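Local coordinates for protein putative ABC transporter (Thermobispora bispora, PDB 4PE6) that probably binds a carbohydrate-type solute for an ABC transporter, and here holds a trihydroxybutanoic acid between its two lobes, at residues S301-K304 with P305-A309; N30-R33 with Q34-A38; T234-N238 with G239-S243. All coordinates share one frame; numbering follows the deposited sequence.

Interaction 1. Residues S301-K304 with P305-A309; sequences SVLK and PDEYA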
# COMPACT_ATOMS: atom_id res chain seq x y z
N SER A 301 -1.76 -8.94 -18.34
CA SER A 301 -1.79 -10.33 -18.78
C SER A 301 -1.85 -11.29 -17.62
O SER A 301 -2.38 -12.39 -17.77
CB SER A 301 -0.55 -10.64 -19.61
OG SER A 301 -0.56 -9.86 -20.79
N VAL A 302 -1.30 -10.91 -16.47
CA VAL A 302 -1.21 -11.83 -15.34
C VAL A 302 -2.24 -11.59 -14.25
O VAL A 302 -2.66 -12.53 -13.60
CB VAL A 302 0.21 -11.85 -14.71
CG1 VAL A 302 1.20 -12.46 -15.68
CG2 VAL A 302 0.66 -10.47 -14.26
N LEU A 303 -2.67 -10.35 -14.05
CA LEU A 303 -3.52 -10.04 -12.91
C LEU A 303 -4.97 -10.36 -13.18
O LEU A 303 -5.51 -9.96 -14.21
CB LEU A 303 -3.45 -8.55 -12.56
CG LEU A 303 -2.08 -7.98 -12.27
CD1 LEU A 303 -2.21 -6.47 -12.15
CD2 LEU A 303 -1.48 -8.60 -11.02
N LYS A 304 -5.60 -11.03 -12.23
CA LYS A 304 -7.05 -11.15 -12.19
C LYS A 304 -7.63 -9.76 -11.90
O LYS A 304 -6.91 -8.88 -11.40
CB LYS A 304 -7.47 -12.16 -11.14
CG LYS A 304 -6.97 -13.58 -11.44
CD LYS A 304 -7.62 -14.63 -10.57
CE LYS A 304 -7.23 -14.49 -9.10
NZ LYS A 304 -5.78 -14.77 -8.84
N PRO A 305 -8.92 -9.55 -12.22
CA PRO A 305 -9.45 -8.20 -12.15
C PRO A 305 -9.25 -7.51 -10.79
O PRO A 305 -8.84 -6.35 -10.75
CB PRO A 305 -10.95 -8.39 -12.46
CG PRO A 305 -11.01 -9.65 -13.26
CD PRO A 305 -9.93 -10.52 -12.70
N ASP A 306 -9.50 -8.24 -9.71
CA ASP A 306 -9.36 -7.67 -8.37
C ASP A 306 -7.96 -7.82 -7.76
O ASP A 306 -7.75 -7.45 -6.61
CB ASP A 306 -10.40 -8.29 -7.43
CG ASP A 306 -11.80 -7.92 -7.83
OD1 ASP A 306 -12.13 -6.72 -7.84
OD2 ASP A 306 -12.59 -8.83 -8.13
N GLU A 307 -7.02 -8.38 -8.51
CA GLU A 307 -5.68 -8.65 -8.00
C GLU A 307 -4.79 -7.46 -8.27
O GLU A 307 -4.67 -7.02 -9.40
CB GLU A 307 -5.07 -9.88 -8.65
CG GLU A 307 -3.67 -10.24 -8.15
CD GLU A 307 -3.03 -11.37 -8.95
OE1 GLU A 307 -3.65 -11.81 -9.95
OE2 GLU A 307 -1.91 -11.80 -8.59
N TYR A 308 -4.18 -6.94 -7.21
CA TYR A 308 -3.26 -5.82 -7.32
C TYR A 308 -1.85 -6.33 -7.64
O TYR A 308 -1.43 -7.40 -7.18
CB TYR A 308 -3.25 -5.01 -6.00
CG TYR A 308 -4.48 -4.15 -5.82
CD1 TYR A 308 -5.74 -4.73 -5.67
CD2 TYR A 308 -4.40 -2.76 -5.85
CE1 TYR A 308 -6.87 -3.95 -5.51
CE2 TYR A 308 -5.52 -1.97 -5.68
CZ TYR A 308 -6.76 -2.57 -5.51
OH TYR A 308 -7.88 -1.82 -5.35
N ALA A 309 -1.12 -5.56 -8.44
CA ALA A 309 0.25 -5.88 -8.78
C ALA A 309 1.08 -5.93 -7.50
O ALA A 309 0.94 -5.06 -6.61
CB ALA A 309 0.82 -4.84 -9.74
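Lys304 and Glu307 close a type I beta turn, with Glu307 N giving a 2.9 Å hydrogen bond to Lys304 O. The Glu307 side chain then folds back to bond the same lysine a second time. Its OE1 accepts from Lys304 N at 3.1 Å, on the anti side of the carboxylate, with an N-H...O angle of 162°. The Glu307 chain can span the turn because CG stands opposite the backbone N (chi1 -180°) and the chain stays extended beyond it. The Lys304 chain is bent at its last two torsions and brings NZ back toward the carboxylate, but the salt bridge to Glu307 OE1 is long, 3.8 Å. The second carboxylate oxygen, OE2, pairs with Lys39 of helix 31-49. The turn belongs to the loop that leaves helix 293-302, in a chain of the periplasmic binding protein class. Leu303, just before the turn, packs against Glu307. It crosses the Glu307 side chain at about a right angle, with CD2 lying 3.8 Å from Glu307 CD. The other methyl, CD1, reaches Ala309 CB at 4.2 Å. Leu303 also touches Leu242 of helix 239-247. Asp306, at the outside of the turn, is salt-bridged to Arg240. Tyr308 turns away from the residues before the turn and packs on Asn238 and Pro261.

Interaction 2. Residues N30-R33 with Q34-A38; sequences NGWR and QTMIA. With LTH ((2R,3S)-2,3,4-trihydroxybutanoic acid), chain C.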
# COMPACT_ATOMS: atom_id res chain seq x y z
N ASN A 30 -10.06 -2.09 1.65
CA ASN A 30 -9.73 -1.77 0.27
C ASN A 30 -9.07 -2.98 -0.38
O ASN A 30 -8.60 -3.90 0.30
CB ASN A 30 -8.91 -0.46 0.13
CG ASN A 30 -7.43 -0.63 0.50
OD1 ASN A 30 -6.80 -1.63 0.16
ND2 ASN A 30 -6.85 0.38 1.16
N GLY A 31 -9.07 -3.00 -1.71
CA GLY A 31 -8.64 -4.17 -2.46
C GLY A 31 -7.14 -4.41 -2.35
O GLY A 31 -6.69 -5.55 -2.45
N TRP A 32 -6.38 -3.33 -2.13
CA TRP A 32 -4.92 -3.44 -1.97
C TRP A 32 -4.63 -4.29 -0.73
O TRP A 32 -3.80 -5.20 -0.76
CB TRP A 32 -4.29 -2.03 -1.90
CG TRP A 32 -2.78 -2.00 -1.83
CD1 TRP A 32 -1.93 -1.75 -2.85
CD2 TRP A 32 -1.96 -2.19 -0.66
NE1 TRP A 32 -0.62 -1.82 -2.41
CE2 TRP A 32 -0.62 -2.07 -1.07
CE3 TRP A 32 -2.22 -2.48 0.68
CZ2 TRP A 32 0.45 -2.21 -0.19
CZ3 TRP A 32 -1.19 -2.62 1.55
CH2 TRP A 32 0.16 -2.47 1.12
N ARG A 33 -5.35 -4.01 0.36
CA ARG A 33 -5.15 -4.72 1.61
C ARG A 33 -5.59 -6.18 1.49
O ARG A 33 -5.01 -7.06 2.11
CB ARG A 33 -5.91 -4.04 2.74
CG ARG A 33 -5.36 -2.69 3.17
CD ARG A 33 -4.02 -2.77 3.92
NE ARG A 33 -3.61 -1.42 4.27
CZ ARG A 33 -3.50 -0.92 5.52
NH1 ARG A 33 -3.70 -1.65 6.58
NH2 ARG A 33 -3.17 0.35 5.68
N GLN A 34 -6.62 -6.40 0.69
CA GLN A 34 -7.06 -7.76 0.42
C GLN A 34 -6.03 -8.57 -0.37
O GLN A 34 -5.82 -9.73 -0.07
CB GLN A 34 -8.43 -7.76 -0.23
CG GLN A 34 -9.48 -7.55 0.84
CD GLN A 34 -10.74 -6.93 0.33
OE1 GLN A 34 -11.16 -7.18 -0.80
NE2 GLN A 34 -11.37 -6.12 1.17
N THR A 35 -5.35 -7.94 -1.32
CA THR A 35 -4.28 -8.62 -2.04
C THR A 35 -3.11 -8.85 -1.08
O THR A 35 -2.48 -9.92 -1.09
CB THR A 35 -3.84 -7.83 -3.28
OG1 THR A 35 -4.90 -7.84 -4.24
CG2 THR A 35 -2.60 -8.47 -3.90
N MSE A 36 -2.83 -7.88 -0.22
CA MSE A 36 -1.73 -8.01 0.73
C MSE A 36 -1.92 -9.21 1.62
O MSE A 36 -0.98 -9.96 1.86
CB MSE A 36 -1.63 -6.70 1.53
CG MSE A 36 -0.78 -6.93 2.76
SE MSE A 36 -1.02 -5.37 3.92
CE MSE A 36 -2.45 -6.22 4.96
N ILE A 37 -3.14 -9.41 2.11
CA ILE A 37 -3.47 -10.59 2.92
C ILE A 37 -3.39 -11.89 2.11
O ILE A 37 -2.78 -12.88 2.55
CB ILE A 37 -4.86 -10.44 3.59
CG1 ILE A 37 -4.81 -9.29 4.62
CG2 ILE A 37 -5.34 -11.75 4.22
CD1 ILE A 37 -3.80 -9.47 5.73
N ALA A 38 -3.97 -11.87 0.92
CA ALA A 38 -3.97 -13.05 0.06
C ALA A 38 -2.54 -13.52 -0.26
O ALA A 38 -2.24 -14.70 -0.14
CB ALA A 38 -4.79 -12.77 -1.19
O1 LTH C . -3.37 1.20 -0.08
C1 LTH C . -3.15 0.83 1.13
O LTH C . -4.00 0.35 1.91
C2 LTH C . -1.70 0.88 1.66
O2 LTH C . -1.64 0.48 3.05
C3 LTH C . -1.11 2.27 1.56
O3 LTH C . -1.91 3.19 2.30
C4 LTH C . 0.31 2.26 2.17
O4 LTH C . 1.10 1.39 1.31
O HOH W 1 -8.22 -7.12 -4.00
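Gln34 N bonds Asn30 O at 3.2 Å in the first turn of helix 31-49. The Gln34 side chain runs past the same carbonyl, and its NE2 is held by Ile28 O. Thr35 follows, its N bonded to Gly31 O. A water also donates to Gly31 O and accepts a weak bond from Thr35 OG1; this hydroxyl is bonded to Tyr308 N as well. Met36, a selenomethionine, bonds through N to Trp32 O. Its side chain has two conformers, and the contacts that follow hold for one of them. In it the chain runs beside that of Arg33, pointing the same way, and CE lies 3.9 Å from Arg33 CD. SE lies 3.6 Å from Trp32 CZ3, oblique to the ring, a Met-aromatic contact. Ile37 N closes the next helical turn on Arg33 O, and its side chain packs on Val58 of strand 55-60.

The residues ahead of Gln34 hold the ligand. Asn30 is the N-cap: OD1 accepts from Arg33 N at 2.8 Å, which leaves the amide nitrogen for other partners. ND2 gives an almost straight bond of 2.9 Å to ligand O, a carboxylate oxygen (177°), and it also bonds Met187 O. Arg33 NE hydrogen-bonds both ligand O (3.0 Å) and ligand O2, while NH2 adds a weak bond to O2. Asn25 binds NH1 and fixes the far side of the guanidinium. Trp32 CG lies opposite the backbone N (chi1 -176°), and one indole face lies under the ligand, with C2 3.5 Å above the plane. The ligand is also hydrogen-bonded to Asp113 and Ser259. A ring face under a small sugar acid, with polar groups at its oxygens, is a platform like that of sugar-binding periplasmic proteins.

Interaction 3. Residues T234-N238 with G239-S243; sequences TFETN and GRALS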
# COMPACT_ATOMS: atom_id res chain seq x y z
N THR A 234 -5.47 8.59 -10.82
CA THR A 234 -4.44 7.72 -10.28
C THR A 234 -5.08 6.36 -10.09
O THR A 234 -5.80 6.14 -9.13
CB THR A 234 -3.90 8.25 -8.94
OG1 THR A 234 -4.98 8.48 -8.02
CG2 THR A 234 -3.15 9.55 -9.16
N PHE A 235 -4.84 5.45 -11.04
CA PHE A 235 -5.50 4.17 -11.03
C PHE A 235 -4.96 3.23 -9.97
O PHE A 235 -3.78 3.26 -9.62
CB PHE A 235 -5.32 3.47 -12.38
CG PHE A 235 -6.19 4.03 -13.45
CD1 PHE A 235 -7.57 3.92 -13.35
CD2 PHE A 235 -5.64 4.64 -14.56
CE1 PHE A 235 -8.39 4.42 -14.34
CE2 PHE A 235 -6.47 5.14 -15.56
CZ PHE A 235 -7.84 5.03 -15.44
N GLU A 236 -5.85 2.35 -9.54
CA GLU A 236 -5.50 1.05 -8.95
C GLU A 236 -4.49 0.34 -9.83
O GLU A 236 -4.56 0.43 -11.06
CB GLU A 236 -6.74 0.14 -8.88
CG GLU A 236 -7.84 0.61 -7.95
CD GLU A 236 -8.83 1.58 -8.56
OE1 GLU A 236 -8.58 2.10 -9.67
OE2 GLU A 236 -9.85 1.86 -7.91
N THR A 237 -3.58 -0.40 -9.22
CA THR A 237 -2.63 -1.25 -9.94
C THR A 237 -3.21 -2.65 -10.03
O THR A 237 -2.50 -3.63 -9.90
CB THR A 237 -1.27 -1.28 -9.22
OG1 THR A 237 -1.49 -1.53 -7.83
CG2 THR A 237 -0.53 0.04 -9.42
N ASN A 238 -4.53 -2.75 -10.24
CA ASN A 238 -5.17 -4.05 -10.32
C ASN A 238 -5.58 -4.36 -11.77
O ASN A 238 -5.45 -3.51 -12.65
CB ASN A 238 -6.34 -4.18 -9.32
CG ASN A 238 -7.56 -3.34 -9.65
OD1 ASN A 238 -7.64 -2.67 -10.68
ND2 ASN A 238 -8.54 -3.37 -8.76
N GLY A 239 -6.02 -5.59 -12.00
CA GLY A 239 -6.41 -6.02 -13.34
C GLY A 239 -7.51 -5.19 -13.97
O GLY A 239 -7.47 -4.89 -15.16
N ARG A 240 -8.51 -4.82 -13.17
CA ARG A 240 -9.67 -4.10 -13.69
C ARG A 240 -9.31 -2.68 -14.15
O ARG A 240 -9.79 -2.21 -15.20
CB ARG A 240 -10.76 -4.03 -12.61
CG ARG A 240 -12.00 -3.23 -13.01
CD ARG A 240 -13.02 -3.21 -11.89
NE ARG A 240 -13.48 -4.56 -11.57
CZ ARG A 240 -13.11 -5.27 -10.51
NH1 ARG A 240 -12.27 -4.78 -9.58
NH2 ARG A 240 -13.60 -6.49 -10.36
N ALA A 241 -8.48 -1.98 -13.38
CA ALA A 241 -8.12 -0.60 -13.72
C ALA A 241 -7.21 -0.54 -14.94
O ALA A 241 -7.38 0.29 -15.84
CB ALA A 241 -7.46 0.09 -12.54
N LEU A 242 -6.23 -1.44 -14.97
CA LEU A 242 -5.33 -1.56 -16.13
C LEU A 242 -6.09 -1.84 -17.43
O LEU A 242 -5.82 -1.21 -18.46
CB LEU A 242 -4.27 -2.62 -15.89
CG LEU A 242 -2.96 -2.14 -15.25
CD1 LEU A 242 -3.10 -0.95 -14.32
CD2 LEU A 242 -2.32 -3.31 -14.50
N SER A 243 -7.05 -2.75 -17.37
CA SER A 243 -7.91 -3.06 -18.51
C SER A 243 -8.77 -1.88 -18.94
O SER A 243 -8.98 -1.65 -20.14
CB SER A 243 -8.81 -4.27 -18.21
OG SER A 243 -8.06 -5.36 -17.69
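This is a helix N-cap, set where strand 232-235 passes through a short loop into helix 239-247. Asn238 is the capping residue. Its OD1 accepts from Ala241 N at 2.9 Å, with an N-H...O angle of 159° and the donor tilted 22° from the amide carbonyl plane. The side chain gets there because CG sits between the backbone N and the carbonyl carbon (chi1 70°), which turns OD1 over the first helical turn. The backbone carbonyl of the same residue starts the helical bonding: Leu242 N bonds Asn238 O at 3.2 Å. Thus two amides of the first turn are satisfied by one residue. With an alanine here the Leu242 bond could stay, but Ala241 N is likely to be left without its cap and the start of the helix less firmly fixed.

The methyl of Ala241 fills the angle between strand end and helix. Its CB rests 3.3 Å from Glu236 O and touches Phe235 CD1 at 3.9 Å. Ala241 O lies over one face of the Phe235 ring. Leu242 lays CD1 against Glu236 O, 3.8 Å away, while CD2 comes near Asn238 O. One turn on, Ser243 N and OG reach Gly239 O from opposite faces of its plane; the hydroxyl bond is short, 2.6 Å.

Glu236 OE1 accepts from Tyr217 N of helix 216-226. The unit is a beta-alpha-beta crossover that goes on to strand 255-258. Phe235 bonds that strand through its backbone at Val255, Leu242 packs on Ala256, and the Phe235 ring meets Trp245 further along helix 239-247.

In the fold
Interactions 2 and 3 are buried and alike in plan: each caps a helix with an asparagine in a beta-alpha-beta unit. Their settings differ. Asn30, Trp32 and Arg33 give polar groups and an indole face to the ligand, whereas none of 234-243 lines the ligand pocket, and their cap is plain structure. Interaction 1 is a turn after a helix end, partly exposed and richer in charge. It touches both of the others, which do not touch each other. Tyr308 ties it to interaction 2. A salt bridge, Asp306 with Arg240, joins it to interaction 3, where Ala309 N also probably bonds Thr237 O. The turn thus lies between the starts of helices 31-49 and 239-247.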